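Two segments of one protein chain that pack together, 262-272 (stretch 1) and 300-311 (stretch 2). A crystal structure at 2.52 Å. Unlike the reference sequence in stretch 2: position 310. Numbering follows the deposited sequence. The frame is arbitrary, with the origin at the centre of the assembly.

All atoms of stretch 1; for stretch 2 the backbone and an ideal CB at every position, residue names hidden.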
# COMPACT_ATOMS: atom_id res chain seq x y z
N VAL A 262 -3.25 9.08 -24.14
CA VAL A 262 -2.94 8.66 -22.78
C VAL A 262 -1.66 9.36 -22.25
O VAL A 262 -1.64 9.84 -21.11
CB VAL A 262 -2.84 7.12 -22.71
CG1 VAL A 262 -2.70 6.66 -21.29
CG2 VAL A 262 -4.08 6.50 -23.30
N ARG A 263 -0.62 9.47 -23.08
CA ARG A 263 0.59 10.20 -22.67
C ARG A 263 0.27 11.63 -22.32
O ARG A 263 0.74 12.16 -21.31
CB ARG A 263 1.65 10.19 -23.76
CG ARG A 263 2.20 8.84 -24.05
CD ARG A 263 3.55 8.96 -24.70
NE ARG A 263 4.07 7.63 -24.95
CZ ARG A 263 5.00 7.04 -24.20
NH1 ARG A 263 5.51 7.70 -23.17
NH2 ARG A 263 5.42 5.81 -24.50
N VAL A 264 -0.50 12.28 -23.19
CA VAL A 264 -0.91 13.66 -22.94
C VAL A 264 -1.63 13.72 -21.60
O VAL A 264 -1.27 14.51 -20.74
CB VAL A 264 -1.82 14.20 -24.07
CG1 VAL A 264 -2.50 15.49 -23.62
CG2 VAL A 264 -1.01 14.43 -25.35
N LEU A 265 -2.60 12.84 -21.43
CA LEU A 265 -3.35 12.77 -20.18
C LEU A 265 -2.43 12.46 -19.01
O LEU A 265 -2.49 13.12 -17.97
CB LEU A 265 -4.46 11.74 -20.28
CG LEU A 265 -5.39 11.58 -19.08
CD1 LEU A 265 -6.09 12.89 -18.72
CD2 LEU A 265 -6.42 10.49 -19.36
N LEU A 266 -1.56 11.46 -19.18
CA LEU A 266 -0.67 11.09 -18.09
C LEU A 266 0.31 12.22 -17.74
O LEU A 266 0.44 12.59 -16.57
CB LEU A 266 0.09 9.81 -18.43
CG LEU A 266 1.04 9.27 -17.36
CD1 LEU A 266 0.38 9.13 -16.00
CD2 LEU A 266 1.60 7.94 -17.80
N ALA A 267 0.94 12.80 -18.75
CA ALA A 267 1.94 13.85 -18.51
C ALA A 267 1.38 15.06 -17.78
O ALA A 267 2.05 15.62 -16.90
CB ALA A 267 2.57 14.28 -19.83
N GLU A 268 0.16 15.49 -18.10
CA GLU A 268 -0.31 16.74 -17.53
C GLU A 268 -0.86 16.57 -16.10
O GLU A 268 -0.71 17.47 -15.26
CB GLU A 268 -1.35 17.41 -18.44
CG GLU A 268 -2.72 16.75 -18.54
CD GLU A 268 -3.66 17.51 -19.49
OE1 GLU A 268 -3.69 18.77 -19.45
OE2 GLU A 268 -4.37 16.85 -20.29
N SER A 269 -1.43 15.40 -15.80
CA SER A 269 -2.01 15.15 -14.47
C SER A 269 -1.10 14.43 -13.44
O SER A 269 -1.40 14.43 -12.25
CB SER A 269 -3.32 14.36 -14.64
OG SER A 269 -3.15 13.31 -15.58
N LEU A 270 0.02 13.85 -13.86
CA LEU A 270 0.93 13.20 -12.91
C LEU A 270 1.63 14.22 -12.02
O LEU A 270 1.98 15.31 -12.48
CB LEU A 270 1.97 12.35 -13.64
CG LEU A 270 2.80 11.39 -12.78
CD1 LEU A 270 1.90 10.48 -11.95
CD2 LEU A 270 3.75 10.56 -13.62
N LEU A 271 1.83 13.87 -10.74
CA LEU A 271 2.57 14.71 -9.78
C LEU A 271 3.85 14.07 -9.31
O LEU A 271 4.87 14.74 -9.11
CB LEU A 271 1.73 14.98 -8.55
CG LEU A 271 0.53 15.87 -8.69
CD1 LEU A 271 0.02 16.15 -7.30
CD2 LEU A 271 0.94 17.14 -9.38
N GLY A 272 3.76 12.77 -9.09
CA GLY A 272 4.85 12.01 -8.50
C GLY A 272 4.55 10.52 -8.54
O GLY A 272 3.38 10.10 -8.53
N UNK A 300 10.13 16.85 -16.69
CA UNK A 300 9.72 15.45 -16.65
C UNK A 300 8.46 15.23 -17.48
O UNK A 300 8.28 14.19 -18.10
CB UNK A 300 9.49 15.00 -15.21
N UNK A 301 7.59 16.24 -17.50
CA UNK A 301 6.34 16.12 -18.24
C UNK A 301 6.61 15.99 -19.74
O UNK A 301 5.92 15.25 -20.43
CB UNK A 301 5.44 17.33 -17.96
N UNK A 302 7.61 16.71 -20.23
CA UNK A 302 8.04 16.58 -21.62
C UNK A 302 8.41 15.15 -21.93
O UNK A 302 7.95 14.59 -22.92
CB UNK A 302 9.22 17.50 -21.91
N UNK A 303 9.24 14.58 -21.07
CA UNK A 303 9.71 13.21 -21.19
C UNK A 303 8.56 12.21 -21.26
O UNK A 303 8.58 11.27 -22.07
CB UNK A 303 10.63 12.87 -20.01
N UNK A 304 7.57 12.41 -20.39
CA UNK A 304 6.36 11.61 -20.37
C UNK A 304 5.57 11.75 -21.68
O UNK A 304 5.12 10.76 -22.28
CB UNK A 304 5.49 12.01 -19.18
N UNK A 305 5.40 12.98 -22.12
CA UNK A 305 4.52 13.26 -23.24
C UNK A 305 5.14 12.79 -24.56
O UNK A 305 4.42 12.50 -25.51
CB UNK A 305 4.21 14.76 -23.30
N UNK A 306 6.47 12.66 -24.57
CA UNK A 306 7.21 12.24 -25.76
C UNK A 306 7.83 10.85 -25.59
O UNK A 306 8.75 10.68 -24.81
CB UNK A 306 8.30 13.26 -26.08
N UNK A 307 7.34 9.88 -26.37
CA UNK A 307 7.80 8.50 -26.24
C UNK A 307 9.32 8.30 -26.44
O UNK A 307 9.92 7.40 -25.84
CB UNK A 307 7.05 7.63 -27.25
N UNK A 308 9.94 9.15 -27.25
CA UNK A 308 11.36 9.01 -27.54
C UNK A 308 12.23 9.52 -26.40
O UNK A 308 13.36 9.08 -26.22
CB UNK A 308 11.71 9.75 -28.83
N UNK A 309 11.69 10.44 -25.61
CA UNK A 309 12.46 11.03 -24.52
C UNK A 309 12.11 10.41 -23.17
O UNK A 309 12.63 10.83 -22.13
CB UNK A 309 12.23 12.54 -24.47
N UNK A 310 11.25 9.40 -23.18
CA UNK A 310 10.72 8.83 -21.94
C UNK A 310 11.77 8.07 -21.12
O UNK A 310 11.78 8.17 -19.89
CB UNK A 310 9.56 7.89 -22.27
N UNK A 311 12.66 7.30 -21.77
CA UNK A 311 13.68 6.68 -20.92
C UNK A 311 14.63 7.68 -20.25
O UNK A 311 15.25 7.34 -19.25
CB UNK A 311 14.50 5.69 -21.75

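The helix 262-269 and the helix at the start of stretch 2 run nearly antiparallel, at 164°, with axes 8.2 Å apart at closest approach. The backbones come nearest where Ala267 faces position 301 and Arg263 faces position 305, each pair of CA atoms 5.0 Å apart, so the small side chain of Ala267 lies at the heart of the contact.

At position 300 the ideal CB has nothing of stretch 1 within 5.5 Å, and stretch 1 sets little limit on the side chain. The residue is Val300, which makes no contact.

Position 301 is more telling. Its CB points sideways, 3.9 Å from Ala267 O, near the place where the helix of stretch 1 ends and its last carbonyls lack helical partners. A long side chain carrying donors would suit best; lysine, arginine or glutamine could all reach. Arg301 is found, extended along the end of the helix. Arg301 NE donates to Ala267 O at 2.9 Å, and Arg301 NH2 makes a weak hydrogen bond to Leu270 O at 2.8 Å, bent to 124°. Leu271, whose CB points away, brings CD2 back to 4.0 Å from Arg301 NH2, at the edge of the guanidinium.

Positions 302 and 303 point away from stretch 1, which therefore does not discriminate between side chains there. They hold Glu302 and Leu303.

At position 304 the ideal CB sits 3.8 Å from Ala267 CB, and the apolar side chain of Leu270 lies farther along stretch 1. A medium-sized aliphatic residue such as leucine, isoleucine or methionine fits this setting. Leu304 packs its CB 3.8 Å from Ala267 CB and carries CD2 to 3.7 Å from Leu270 CD2. Its backbone contributes as well: Leu304 O accepts a nearly straight hydrogen bond (163°) from Arg263 NH1 at 3.2 Å.

Position 305 also lies beside Ala267; its CB points sideways, with its ideal CB 5.2 Å from Val264 CA. An alanine would suffice, and a longer chain could pass along the flank. Lys305 takes the latter course, its CB 3.8 Å from Ala267 CB; a chain extended through chi3 (t, t, t) runs past Val264, and turns at its end (chi4 -27°).

Position 306 leaves helical phi/psi and its CB points away. Asp306 turns to its own stretch, where Asp306 OD1 accepts a hydrogen bond from the backbone N of position 308 at 3.1 Å.

At position 307 the ideal CB is 3.7 Å from Arg263 NH2. An acidic residue would suit the charge, though a small or aliphatic one could also cover the guanidinium. Glu307 lays its CB over one face of that group, while OE1 remains 4.2 Å from Arg263 NH2 and well out of the guanidinium plane, a proximity of charges rather than a salt bridge.

Positions 308 and 309 have no neighbour in stretch 1 and hold Glu308 and Lys309.

Position 310 points toward stretch 1, its ideal CB 4.2 Å from Arg263 NH1, so a compact polar residue is plausible. Thr310, which differs from the reference methionine, places OG1 3.1 Å from Arg263 NH1. Position 311, out of reach, is Pro311.

Stretch 2 (300-311) VRELLKDEEKTP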
# COMPACT_ATOMS: atom_id res chain seq x y z
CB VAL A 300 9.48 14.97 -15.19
CG1 VAL A 300 8.80 13.61 -15.16
CG2 VAL A 300 10.79 14.93 -14.43
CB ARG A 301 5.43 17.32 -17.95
CG ARG A 301 4.87 17.29 -16.56
CD ARG A 301 3.75 18.30 -16.35
NE ARG A 301 2.92 17.88 -15.22
CZ ARG A 301 2.89 18.49 -14.03
NH1 ARG A 301 3.63 19.57 -13.82
NH2 ARG A 301 2.11 18.01 -13.06
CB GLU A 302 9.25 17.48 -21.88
CG GLU A 302 8.97 18.93 -21.64
CD GLU A 302 7.80 19.40 -22.47
OE1 GLU A 302 7.61 18.87 -23.59
OE2 GLU A 302 7.07 20.30 -21.99
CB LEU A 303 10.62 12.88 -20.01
CG LEU A 303 12.11 13.20 -20.14
CD1 LEU A 303 12.39 14.44 -20.99
CD2 LEU A 303 12.71 13.35 -18.75
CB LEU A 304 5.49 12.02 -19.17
CG LEU A 304 5.62 11.31 -17.81
CD1 LEU A 304 7.04 11.06 -17.43
CD2 LEU A 304 4.94 12.13 -16.72
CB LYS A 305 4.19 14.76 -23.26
CG LYS A 305 3.52 15.25 -24.52
CD LYS A 305 3.15 16.73 -24.42
CE LYS A 305 2.61 17.26 -25.76
NZ LYS A 305 3.10 16.54 -27.01
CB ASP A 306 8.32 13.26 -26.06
CG ASP A 306 8.98 13.05 -27.44
OD1 ASP A 306 8.88 11.94 -28.02
OD2 ASP A 306 9.62 14.01 -27.93
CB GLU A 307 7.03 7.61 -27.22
CG GLU A 307 7.67 6.27 -27.45
CD GLU A 307 6.78 5.32 -28.22
OE1 GLU A 307 5.70 5.75 -28.69
OE2 GLU A 307 7.15 4.13 -28.34
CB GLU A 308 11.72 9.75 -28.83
CG GLU A 308 11.11 9.13 -30.08
CD GLU A 308 11.17 10.05 -31.27
OE1 GLU A 308 11.73 11.16 -31.14
OE2 GLU A 308 10.65 9.68 -32.34
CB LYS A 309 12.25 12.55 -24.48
CG LYS A 309 12.33 13.24 -25.85
CD LYS A 309 12.11 14.76 -25.75
CE LYS A 309 13.44 15.51 -25.55
NZ LYS A 309 13.30 16.82 -24.82
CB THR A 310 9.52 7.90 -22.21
OG1 THR A 310 8.42 8.68 -22.69
CG2 THR A 310 9.09 7.20 -20.94
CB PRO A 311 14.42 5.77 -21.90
CG PRO A 311 13.40 5.43 -22.94
CD PRO A 311 12.63 6.70 -23.12
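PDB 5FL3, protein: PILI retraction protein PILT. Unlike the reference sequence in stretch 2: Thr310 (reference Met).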